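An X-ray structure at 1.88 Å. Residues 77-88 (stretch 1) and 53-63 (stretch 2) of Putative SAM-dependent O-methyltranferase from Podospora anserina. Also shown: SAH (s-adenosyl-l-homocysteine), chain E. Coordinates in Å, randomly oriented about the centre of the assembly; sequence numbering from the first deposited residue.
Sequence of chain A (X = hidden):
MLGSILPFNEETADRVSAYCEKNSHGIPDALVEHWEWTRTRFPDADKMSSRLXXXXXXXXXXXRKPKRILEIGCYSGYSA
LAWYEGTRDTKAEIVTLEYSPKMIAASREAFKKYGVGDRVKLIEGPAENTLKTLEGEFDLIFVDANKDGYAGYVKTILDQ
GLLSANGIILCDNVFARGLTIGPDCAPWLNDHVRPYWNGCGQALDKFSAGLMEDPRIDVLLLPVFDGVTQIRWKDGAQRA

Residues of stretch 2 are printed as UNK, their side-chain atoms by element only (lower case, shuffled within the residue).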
ATOM      1  N   GLY A  77     -14.745  13.826 -10.430  1.00 23.63           N
ATOM      2  CA  GLY A  77     -13.464  14.513 -10.422  1.00 22.87           C
ATOM      3  C   GLY A  77     -12.675  14.445  -9.118  1.00 24.44           C
ATOM      4  O   GLY A  77     -11.605  15.042  -9.008  1.00 23.73           O
ATOM      5  N   TYR A  78     -13.195  13.732  -8.125  1.00 22.84           N
ATOM      6  CA  TYR A  78     -12.537  13.640  -6.814  1.00 23.37           C
ATOM      7  C   TYR A  78     -11.102  13.122  -6.883  1.00 24.87           C
ATOM      8  O   TYR A  78     -10.188  13.735  -6.309  1.00 19.59           O
ATOM      9  CB  TYR A  78     -13.354  12.745  -5.873  1.00 25.27           C
ATOM     10  CG  TYR A  78     -12.704  12.477  -4.526  1.00 22.79           C
ATOM     11  CD1 TYR A  78     -12.559  13.495  -3.586  1.00 25.08           C
ATOM     12  CD2 TYR A  78     -12.251  11.201  -4.187  1.00 21.25           C
ATOM     13  CE1 TYR A  78     -11.973  13.251  -2.354  1.00 24.98           C
ATOM     14  CE2 TYR A  78     -11.660  10.950  -2.951  1.00 21.30           C
ATOM     15  CZ  TYR A  78     -11.527  11.981  -2.040  1.00 22.72           C
ATOM     16  OH  TYR A  78     -10.945  11.758  -0.804  1.00 23.57           O
ATOM     17  N   SER A  79     -10.887  12.002  -7.574  1.00 23.70           N
ATOM     18  CA  SER A  79      -9.533  11.447  -7.620  1.00 22.93           C
ATOM     19  C   SER A  79      -8.635  12.300  -8.522  1.00 25.68           C
ATOM     20  O   SER A  79      -7.461  12.473  -8.218  1.00 20.42           O
ATOM     21  CB  SER A  79      -9.525   9.969  -8.058  1.00 25.88           C
ATOM     22  OG  SER A  79     -10.168   9.755  -9.297  1.00 25.33           O
ATOM     23  N   ALA A  80      -9.181  12.869  -9.598  1.00 22.78           N
ATOM     24  CA  ALA A  80      -8.402  13.817 -10.403  1.00 24.49           C
ATOM     25  C   ALA A  80      -7.927  15.012  -9.568  1.00 27.39           C
ATOM     26  O   ALA A  80      -6.782  15.453  -9.705  1.00 28.38           O
ATOM     27  CB  ALA A  80      -9.220  14.309 -11.609  1.00 26.24           C
ATOM     28  N   LEU A  81      -8.796  15.538  -8.705  1.00 23.79           N
ATOM     29  CA  LEU A  81      -8.408  16.670  -7.873  1.00 23.06           C
ATOM     30  C   LEU A  81      -7.414  16.242  -6.787  1.00 25.14           C
ATOM     31  O   LEU A  81      -6.557  17.042  -6.380  1.00 24.61           O
ATOM     32  CB  LEU A  81      -9.637  17.339  -7.249  1.00 24.91           C
ATOM     33  CG  LEU A  81     -10.530  18.075  -8.264  1.00 27.82           C
ATOM     34  CD1 LEU A  81     -11.861  18.498  -7.639  1.00 29.97           C
ATOM     35  CD2 LEU A  81      -9.800  19.284  -8.842  1.00 23.24           C
ATOM     36  N   ALA A  82      -7.518  14.995  -6.324  1.00 25.95           N
ATOM     37  CA  ALA A  82      -6.499  14.476  -5.406  1.00 24.45           C
ATOM     38  C   ALA A  82      -5.121  14.451  -6.076  1.00 24.87           C
ATOM     39  O   ALA A  82      -4.139  14.931  -5.502  1.00 26.60           O
ATOM     40  CB  ALA A  82      -6.866  13.077  -4.903  1.00 18.23           C
ATOM     41  N   TRP A  83      -5.050  13.894  -7.286  1.00 22.62           N
ATOM     42  CA  TRP A  83      -3.788  13.876  -8.037  1.00 23.99           C
ATOM     43  C   TRP A  83      -3.253  15.289  -8.265  1.00 26.50           C
ATOM     44  O   TRP A  83      -2.043  15.562  -8.141  1.00 24.06           O
ATOM     45  CB  TRP A  83      -3.970  13.172  -9.396  1.00 22.11           C
ATOM     46  CG  TRP A  83      -4.453  11.741  -9.323  1.00 20.66           C
ATOM     47  CD1 TRP A  83      -5.521  11.204  -9.989  1.00 24.46           C
ATOM     48  CD2 TRP A  83      -3.887  10.672  -8.553  1.00 23.32           C
ATOM     49  NE1 TRP A  83      -5.657   9.875  -9.674  1.00 23.32           N
ATOM     50  CE2 TRP A  83      -4.668   9.524  -8.795  1.00 24.31           C
ATOM     51  CE3 TRP A  83      -2.795  10.574  -7.678  1.00 20.59           C
ATOM     52  CZ2 TRP A  83      -4.392   8.291  -8.195  1.00 20.48           C
ATOM     53  CZ3 TRP A  83      -2.527   9.358  -7.085  1.00 23.69           C
ATOM     54  CH2 TRP A  83      -3.322   8.226  -7.349  1.00 16.22           C
ATOM     55  N   TYR A  84      -4.172  16.186  -8.621  1.00 25.04           N
ATOM     56  CA  TYR A  84      -3.859  17.599  -8.808  1.00 21.93           C
ATOM     57  C   TYR A  84      -3.194  18.172  -7.556  1.00 24.96           C
ATOM     58  O   TYR A  84      -2.126  18.804  -7.632  1.00 26.12           O
ATOM     59  CB  TYR A  84      -5.143  18.375  -9.177  1.00 24.69           C
ATOM     60  CG  TYR A  84      -4.953  19.873  -9.356  1.00 29.56           C
ATOM     61  CD1 TYR A  84      -4.498  20.399 -10.560  1.00 31.23           C
ATOM     62  CD2 TYR A  84      -5.224  20.755  -8.321  1.00 31.65           C
ATOM     63  CE1 TYR A  84      -4.316  21.762 -10.726  1.00 35.74           C
ATOM     64  CE2 TYR A  84      -5.042  22.129  -8.475  1.00 36.11           C
ATOM     65  CZ  TYR A  84      -4.589  22.626  -9.681  1.00 38.89           C
ATOM     66  OH  TYR A  84      -4.413  23.982  -9.844  1.00 43.25           O
ATOM     67  N   GLU A  85      -3.797  17.925  -6.397  1.00 23.61           N
ATOM     68  CA  GLU A  85      -3.229  18.429  -5.146  1.00 26.84           C
ATOM     69  C   GLU A  85      -1.846  17.830  -4.889  1.00 20.79           C
ATOM     70  O   GLU A  85      -0.939  18.506  -4.380  1.00 25.20           O
ATOM     71  CB  GLU A  85      -4.152  18.120  -3.958  1.00 30.69           C
ATOM     72  CG  GLU A  85      -5.423  18.978  -3.871  1.00 30.82           C
ATOM     73  CD  GLU A  85      -5.161  20.424  -3.467  1.00 35.59           C
ATOM     74  OE1 GLU A  85      -3.997  20.783  -3.162  1.00 31.22           O
ATOM     75  OE2 GLU A  85      -6.135  21.207  -3.444  1.00 32.86           O
ATOM     76  N   GLY A  86      -1.686  16.559  -5.246  1.00 24.06           N
ATOM     77  CA  GLY A  86      -0.432  15.874  -4.982  1.00 27.57           C
ATOM     78  C   GLY A  86       0.689  16.249  -5.931  1.00 29.21           C
ATOM     79  O   GLY A  86       1.839  15.866  -5.711  1.00 28.69           O
ATOM     80  N   THR A  87       0.362  16.982  -6.994  1.00 24.93           N
ATOM     81  CA  THR A  87       1.382  17.390  -7.958  1.00 26.50           C
ATOM     82  C   THR A  87       1.476  18.908  -8.189  1.00 30.05           C
ATOM     83  O   THR A  87       1.917  19.353  -9.253  1.00 30.11           O
ATOM     84  CB  THR A  87       1.137  16.709  -9.311  1.00 26.27           C
ATOM     85  OG1 THR A  87      -0.195  16.996  -9.754  1.00 27.32           O
ATOM     86  CG2 THR A  87       1.336  15.205  -9.193  1.00 18.50           C
ATOM     87  N   ARG A  88       1.085  19.696  -7.193  1.00 30.06           N
ATOM     88  CA  ARG A  88       1.140  21.148  -7.304  1.00 33.40           C
ATOM     89  C   ARG A  88       2.556  21.669  -7.559  1.00 38.22           C
ATOM     90  O   ARG A  88       2.735  22.649  -8.270  1.00 38.05           O
ATOM     91  CB  ARG A  88       0.588  21.809  -6.040  1.00 38.33           C
ATOM     92  CG  ARG A  88      -0.912  21.875  -5.973  1.00 39.67           C
ATOM     93  CD  ARG A  88      -1.375  22.630  -4.745  1.00 44.73           C
ATOM     94  NE  ARG A  88      -2.829  22.619  -4.649  1.00 47.44           N
ATOM     95  CZ  ARG A  88      -3.625  23.535  -5.191  1.00 50.16           C
ATOM     96  NH1 ARG A  88      -3.108  24.556  -5.864  1.00 52.76           N
ATOM     97  NH2 ARG A  88      -4.939  23.430  -5.053  1.00 50.34           N
ATOM     98  N   UNK A  53      -8.728   7.317   1.203  1.00 19.26           N
ATOM     99  CA  UNK A  53      -8.153   7.022  -0.106  1.00 19.94           C
ATOM    100  C   UNK A  53      -7.633   8.282  -0.755  1.00 17.37           C
ATOM    101  O   UNK A  53      -6.616   8.253  -1.448  1.00 19.63           O
ATOM    102  o   UNK A  53     -11.681   4.288  -1.392  1.00 36.07           O
ATOM    103  n   UNK A  53      -9.999   3.851  -2.821  1.00 33.05           N
ATOM    104  c   UNK A  53     -10.485   4.317  -1.672  1.00 35.43           C
ATOM    105  c   UNK A  53      -9.482   4.919  -0.704  1.00 28.78           C
ATOM    106  c   UNK A  53      -9.172   6.353  -1.036  1.00 21.43           C
ATOM    107  N   UNK A  54      -8.325   9.398  -0.536  1.00 19.48           N
ATOM    108  CA  UNK A  54      -7.831  10.687  -0.993  1.00 20.73           C
ATOM    109  C   UNK A  54      -6.463  11.037  -0.420  1.00 19.86           C
ATOM    110  O   UNK A  54      -5.543  11.461  -1.136  1.00 19.65           O
ATOM    111  N   UNK A  55      -6.327  10.862   0.887  1.00 19.98           N
ATOM    112  CA  UNK A  55      -5.016  11.073   1.528  1.00 16.36           C
ATOM    113  C   UNK A  55      -3.953  10.158   0.925  1.00 18.07           C
ATOM    114  O   UNK A  55      -2.814  10.571   0.719  1.00 18.92           O
ATOM    115  c   UNK A  55      -5.117  10.851   3.031  1.00 19.07           C
ATOM    116  o   UNK A  55      -5.989  11.815   3.600  1.00 26.85           O
ATOM    117  N   UNK A  56      -4.334   8.920   0.629  1.00 18.03           N
ATOM    118  CA  UNK A  56      -3.404   7.959   0.023  1.00 17.53           C
ATOM    119  C   UNK A  56      -2.957   8.401  -1.373  1.00 21.71           C
ATOM    120  O   UNK A  56      -1.783   8.302  -1.723  1.00 17.06           O
ATOM    121  c   UNK A  56      -3.910   5.053  -2.146  1.00 20.04           C
ATOM    122  c   UNK A  56      -3.388   5.590  -0.932  1.00 18.26           C
ATOM    123  c   UNK A  56      -5.286   4.544  -4.037  1.00 28.60           C
ATOM    124  c   UNK A  56      -2.172   4.994  -0.740  1.00 20.86           C
ATOM    125  n   UNK A  56      -1.909   4.116  -1.762  1.00 18.91           N
ATOM    126  c   UNK A  56      -5.097   5.249  -2.863  1.00 22.79           C
ATOM    127  c   UNK A  56      -4.060   6.576  -0.034  1.00 18.66           C
ATOM    128  c   UNK A  56      -4.318   3.644  -4.504  1.00 28.39           C
ATOM    129  c   UNK A  56      -2.957   4.138  -2.643  1.00 24.27           C
ATOM    130  c   UNK A  56      -3.150   3.429  -3.822  1.00 25.72           C
ATOM    131  N   UNK A  57      -3.896   8.890  -2.177  1.00 18.03           N
ATOM    132  CA  UNK A  57      -3.565   9.348  -3.514  1.00 18.54           C
ATOM    133  C   UNK A  57      -2.616  10.535  -3.454  1.00 18.64           C
ATOM    134  O   UNK A  57      -1.619  10.573  -4.181  1.00 20.23           O
ATOM    135  c   UNK A  57      -5.745   8.511  -4.549  1.00 16.24           C
ATOM    136  c   UNK A  57      -4.847   9.711  -4.291  1.00 16.65           C
ATOM    137  s   UNK A  57      -7.260   8.981  -5.408  1.00 28.59           S
ATOM    138  c   UNK A  57      -8.158   9.799  -4.146  1.00 32.57           C
ATOM    139  N   UNK A  58      -2.912  11.499  -2.582  1.00 18.43           N
ATOM    140  CA  UNK A  58      -2.064  12.679  -2.475  1.00 21.33           C
ATOM    141  C   UNK A  58      -0.657  12.305  -1.977  1.00 22.00           C
ATOM    142  O   UNK A  58       0.350  12.777  -2.513  1.00 21.21           O
ATOM    143  c   UNK A  58      -1.722  14.881  -1.309  1.00 19.40           C
ATOM    144  c   UNK A  58      -2.695  13.735  -1.544  1.00 19.00           C
ATOM    145  c   UNK A  58      -4.005  14.250  -2.173  1.00 21.25           C
ATOM    146  c   UNK A  58      -4.743  15.257  -1.330  1.00 22.94           C
ATOM    147  N   UNK A  59      -0.603  11.452  -0.957  1.00 18.05           N
ATOM    148  CA  UNK A  59       0.684  10.975  -0.429  1.00 19.21           C
ATOM    149  C   UNK A  59       1.493  10.292  -1.523  1.00 18.17           C
ATOM    150  O   UNK A  59       2.680  10.585  -1.726  1.00 19.27           O
ATOM    151  c   UNK A  59       3.297   9.747   3.295  1.00 19.67           C
ATOM    152  c   UNK A  59       0.465  10.015   0.747  1.00 18.95           C
ATOM    153  c   UNK A  59       2.547   8.573   0.901  1.00 20.06           C
ATOM    154  c   UNK A  59       3.722   8.167   1.545  1.00 17.12           C
ATOM    155  c   UNK A  59       1.751   9.572   1.439  1.00 19.99           C
ATOM    156  c   UNK A  59       4.098   8.771   2.740  1.00 16.52           C
ATOM    157  c   UNK A  59       2.143  10.157   2.644  1.00 20.28           C
ATOM    158  N   UNK A  60       0.841   9.381  -2.230  1.00 16.80           N
ATOM    159  CA  UNK A  60       1.479   8.613  -3.289  1.00 17.02           C
ATOM    160  C   UNK A  60       2.031   9.519  -4.391  1.00 19.44           C
ATOM    161  O   UNK A  60       3.147   9.315  -4.876  1.00 16.62           O
ATOM    162  c   UNK A  60       0.482   7.598  -3.885  1.00 16.67           C
ATOM    163  c   UNK A  60       1.127   6.761  -4.971  1.00 17.49           C
ATOM    164  o   UNK A  60       0.030   6.733  -2.834  1.00 17.43           O
ATOM    165  N   UNK A  61       1.251  10.522  -4.783  1.00 17.11           N
ATOM    166  CA  UNK A  61       1.719  11.492  -5.771  1.00 18.08           C
ATOM    167  C   UNK A  61       2.893  12.350  -5.273  1.00 18.50           C
ATOM    168  O   UNK A  61       3.824  12.623  -6.030  1.00 21.88           O
ATOM    169  c   UNK A  61       0.575  12.398  -6.200  1.00 17.16           C
ATOM    170  N   UNK A  62       2.847  12.802  -4.025  1.00 21.02           N
ATOM    171  CA  UNK A  62       3.956  13.605  -3.506  1.00 20.56           C
ATOM    172  C   UNK A  62       5.226  12.772  -3.400  1.00 19.91           C
ATOM    173  O   UNK A  62       6.339  13.265  -3.600  1.00 19.15           O
ATOM    174  n   UNK A  62      -0.338  18.460  -0.576  1.00 43.54           N
ATOM    175  c   UNK A  62       2.578  16.279  -1.097  1.00 32.21           C
ATOM    176  c   UNK A  62       3.607  14.211  -2.141  1.00 24.99           C
ATOM    177  c   UNK A  62       2.519  15.296  -2.237  1.00 25.80           C
ATOM    178  n   UNK A  62       0.478  16.771   0.748  1.00 34.72           N
ATOM    179  c   UNK A  62       0.557  17.503  -0.355  1.00 39.46           C
ATOM    180  n   UNK A  62       1.542  17.303  -1.228  1.00 39.42           N
ATOM    181  N   UNK A  63       5.046  11.505  -3.074  1.00 16.90           N
ATOM    182  CA  UNK A  63       6.162  10.582  -2.884  1.00 19.72           C
ATOM    183  C   UNK A  63       6.822  10.222  -4.213  1.00 24.02           C
ATOM    184  O   UNK A  63       8.030  10.400  -4.379  1.00 18.98           O
ATOM    185  c   UNK A  63       6.728   8.252  -1.993  1.00 23.00           C
ATOM    186  o   UNK A  63       7.929   8.575  -1.891  1.00 22.17           O
ATOM    187  o   UNK A  63       6.343   7.066  -1.939  1.00 22.97           O
ATOM    188  c   UNK A  63       5.659   9.323  -2.163  1.00 18.06           C
TER
HETATM  189  N   SAH E1001     -12.275   7.746  -9.828  1.00 31.95           N
HETATM  190  CA  SAH E1001     -13.457   8.265  -9.201  1.00 35.69           C
HETATM  191  CB  SAH E1001     -14.629   7.294  -9.320  1.00 32.83           C
HETATM  192  CG  SAH E1001     -14.792   6.555 -10.645  1.00 29.14           C
HETATM  193  SD  SAH E1001     -16.282   5.629 -10.662  1.00 31.51           S
HETATM  194  C   SAH E1001     -13.219   8.552  -7.743  1.00 35.76           C
HETATM  195  O   SAH E1001     -13.940   9.324  -7.157  1.00 30.25           O
HETATM  196  OXT SAH E1001     -12.299   7.988  -7.170  1.00 36.11           O
HETATM  197  C5' SAH E1001     -16.129   4.971 -12.272  1.00 30.17           C
HETATM  198  C4' SAH E1001     -16.367   5.974 -13.391  1.00 30.11           C
HETATM  199  O4' SAH E1001     -16.027   5.382 -14.631  1.00 33.68           O
HETATM  200  C3' SAH E1001     -17.815   6.380 -13.517  1.00 32.92           C
HETATM  201  O3' SAH E1001     -17.949   7.781 -13.494  1.00 33.00           O
HETATM  202  C2' SAH E1001     -18.247   5.834 -14.854  1.00 31.31           C
HETATM  203  O2' SAH E1001     -19.230   6.598 -15.478  1.00 28.94           O
HETATM  204  C1' SAH E1001     -16.954   5.739 -15.626  1.00 32.84           C
HETATM  205  N9  SAH E1001     -16.967   4.713 -16.678  1.00 33.36           N
HETATM  206  C8  SAH E1001     -17.549   3.528 -16.649  1.00 32.96           C
HETATM  207  N7  SAH E1001     -17.339   2.872 -17.777  1.00 28.91           N
HETATM  208  C5  SAH E1001     -16.606   3.639 -18.546  1.00 30.80           C
HETATM  209  C6  SAH E1001     -16.012   3.546 -19.877  1.00 30.09           C
HETATM  210  N6  SAH E1001     -16.210   2.455 -20.583  1.00 32.24           N
HETATM  211  N1  SAH E1001     -15.286   4.562 -20.335  1.00 29.65           N
HETATM  212  C2  SAH E1001     -15.096   5.644 -19.587  1.00 29.99           C
HETATM  213  N3  SAH E1001     -15.592   5.801 -18.374  1.00 28.46           N
HETATM  214  C4  SAH E1001     -16.343   4.847 -17.812  1.00 31.11           C
HETATM  215  O   HOH W   1       4.555  15.190  -7.168  1.00 27.73           O
HETATM  216  O   HOH W   2       1.336  18.930  -3.310  1.00 55.13           O

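Position 53 carries three carbons, the third bonded to one oxygen and one nitrogen: a terminal amide, hence Gln-53. Its side chain comes no nearer to stretch 1 than 5.6 Å, Gln-53 CB to Tyr-78 CE2, and makes no contact. Position 54 has no side-chain atoms, and its CA lies 3.3 Å from Tyr-78 OH: Gly-54. An ideal CB would fall 2.1 Å from Tyr-78 OH, a clash, so the bare backbone makes room for the phenol. Position 55, one carbon then one oxygen, is Ser-55; its CB points away.

Position 56 holds one carbon and a fused five- and six-membered ring system of eight carbons and one nitrogen, an indole: Trp-56. Position 57 is an unbranched chain of two carbons, sulfur and one carbon; its CB lies over the face of the Trp-83 six-membered ring, 3.9 Å from the centroid and 21° off the normal. The thioether makes it Met-57. Met-57 SD follows at 4.5 Å and 26°, and Met-57 CE reaches Ala-82 CB at 3.6 Å and Tyr-78 CE2 at 3.9 Å.

Position 58 has four carbons, forked at the first with one arm two carbons long, packing against Ala-82 and Glu-85: Ile-58. Its CG1 is 3.4 Å from Ala-82 O, and its CD1 is 3.9 Å from Glu-85 CB. Position 59, one carbon and a six-carbon ring, is Phe-59, directed away. Position 60 has one carbon bearing an oxygen and a carbon: Thr-60, whose OG1 donates to Trp-56 O at 2.6 Å.

Position 61 has a single carbon, a CB 4.1 Å from Trp-83 CE3 at the ring edge: Ala-61. An ideal CB on Gly-86 would come within 2.6 Å of Ala-61 CB. Position 62 shows three carbons, a nitrogen, then a carbon carrying two more nitrogens, a guanidinium, and packs against Gly-86: Arg-62. Its CG is 3.6 Å from Gly-86 O. Position 63, two carbons with two oxygens on the second, is Asp-63, its end leading away.

The helices cross at -38° with axes 7.8 Å apart at closest approach, burying 561 Å². Met-57 is the knob, seated among Tyr-78, Ser-79, Ala-82 and Trp-83, while Gly-86 allows a CA separation of 4.4 Å from Ile-58. No direct hydrogen bond crosses the interface; packing is supplemented by two waters. Water 1 donates to Ala-61 O (2.9 Å) and Gly-86 O (3.2 Å); water 2 accepts from Arg-62 NE (2.7 Å) and donates to Glu-85 O (2.5 Å).

Stretch 2 53-63: QGSWMIFTARD
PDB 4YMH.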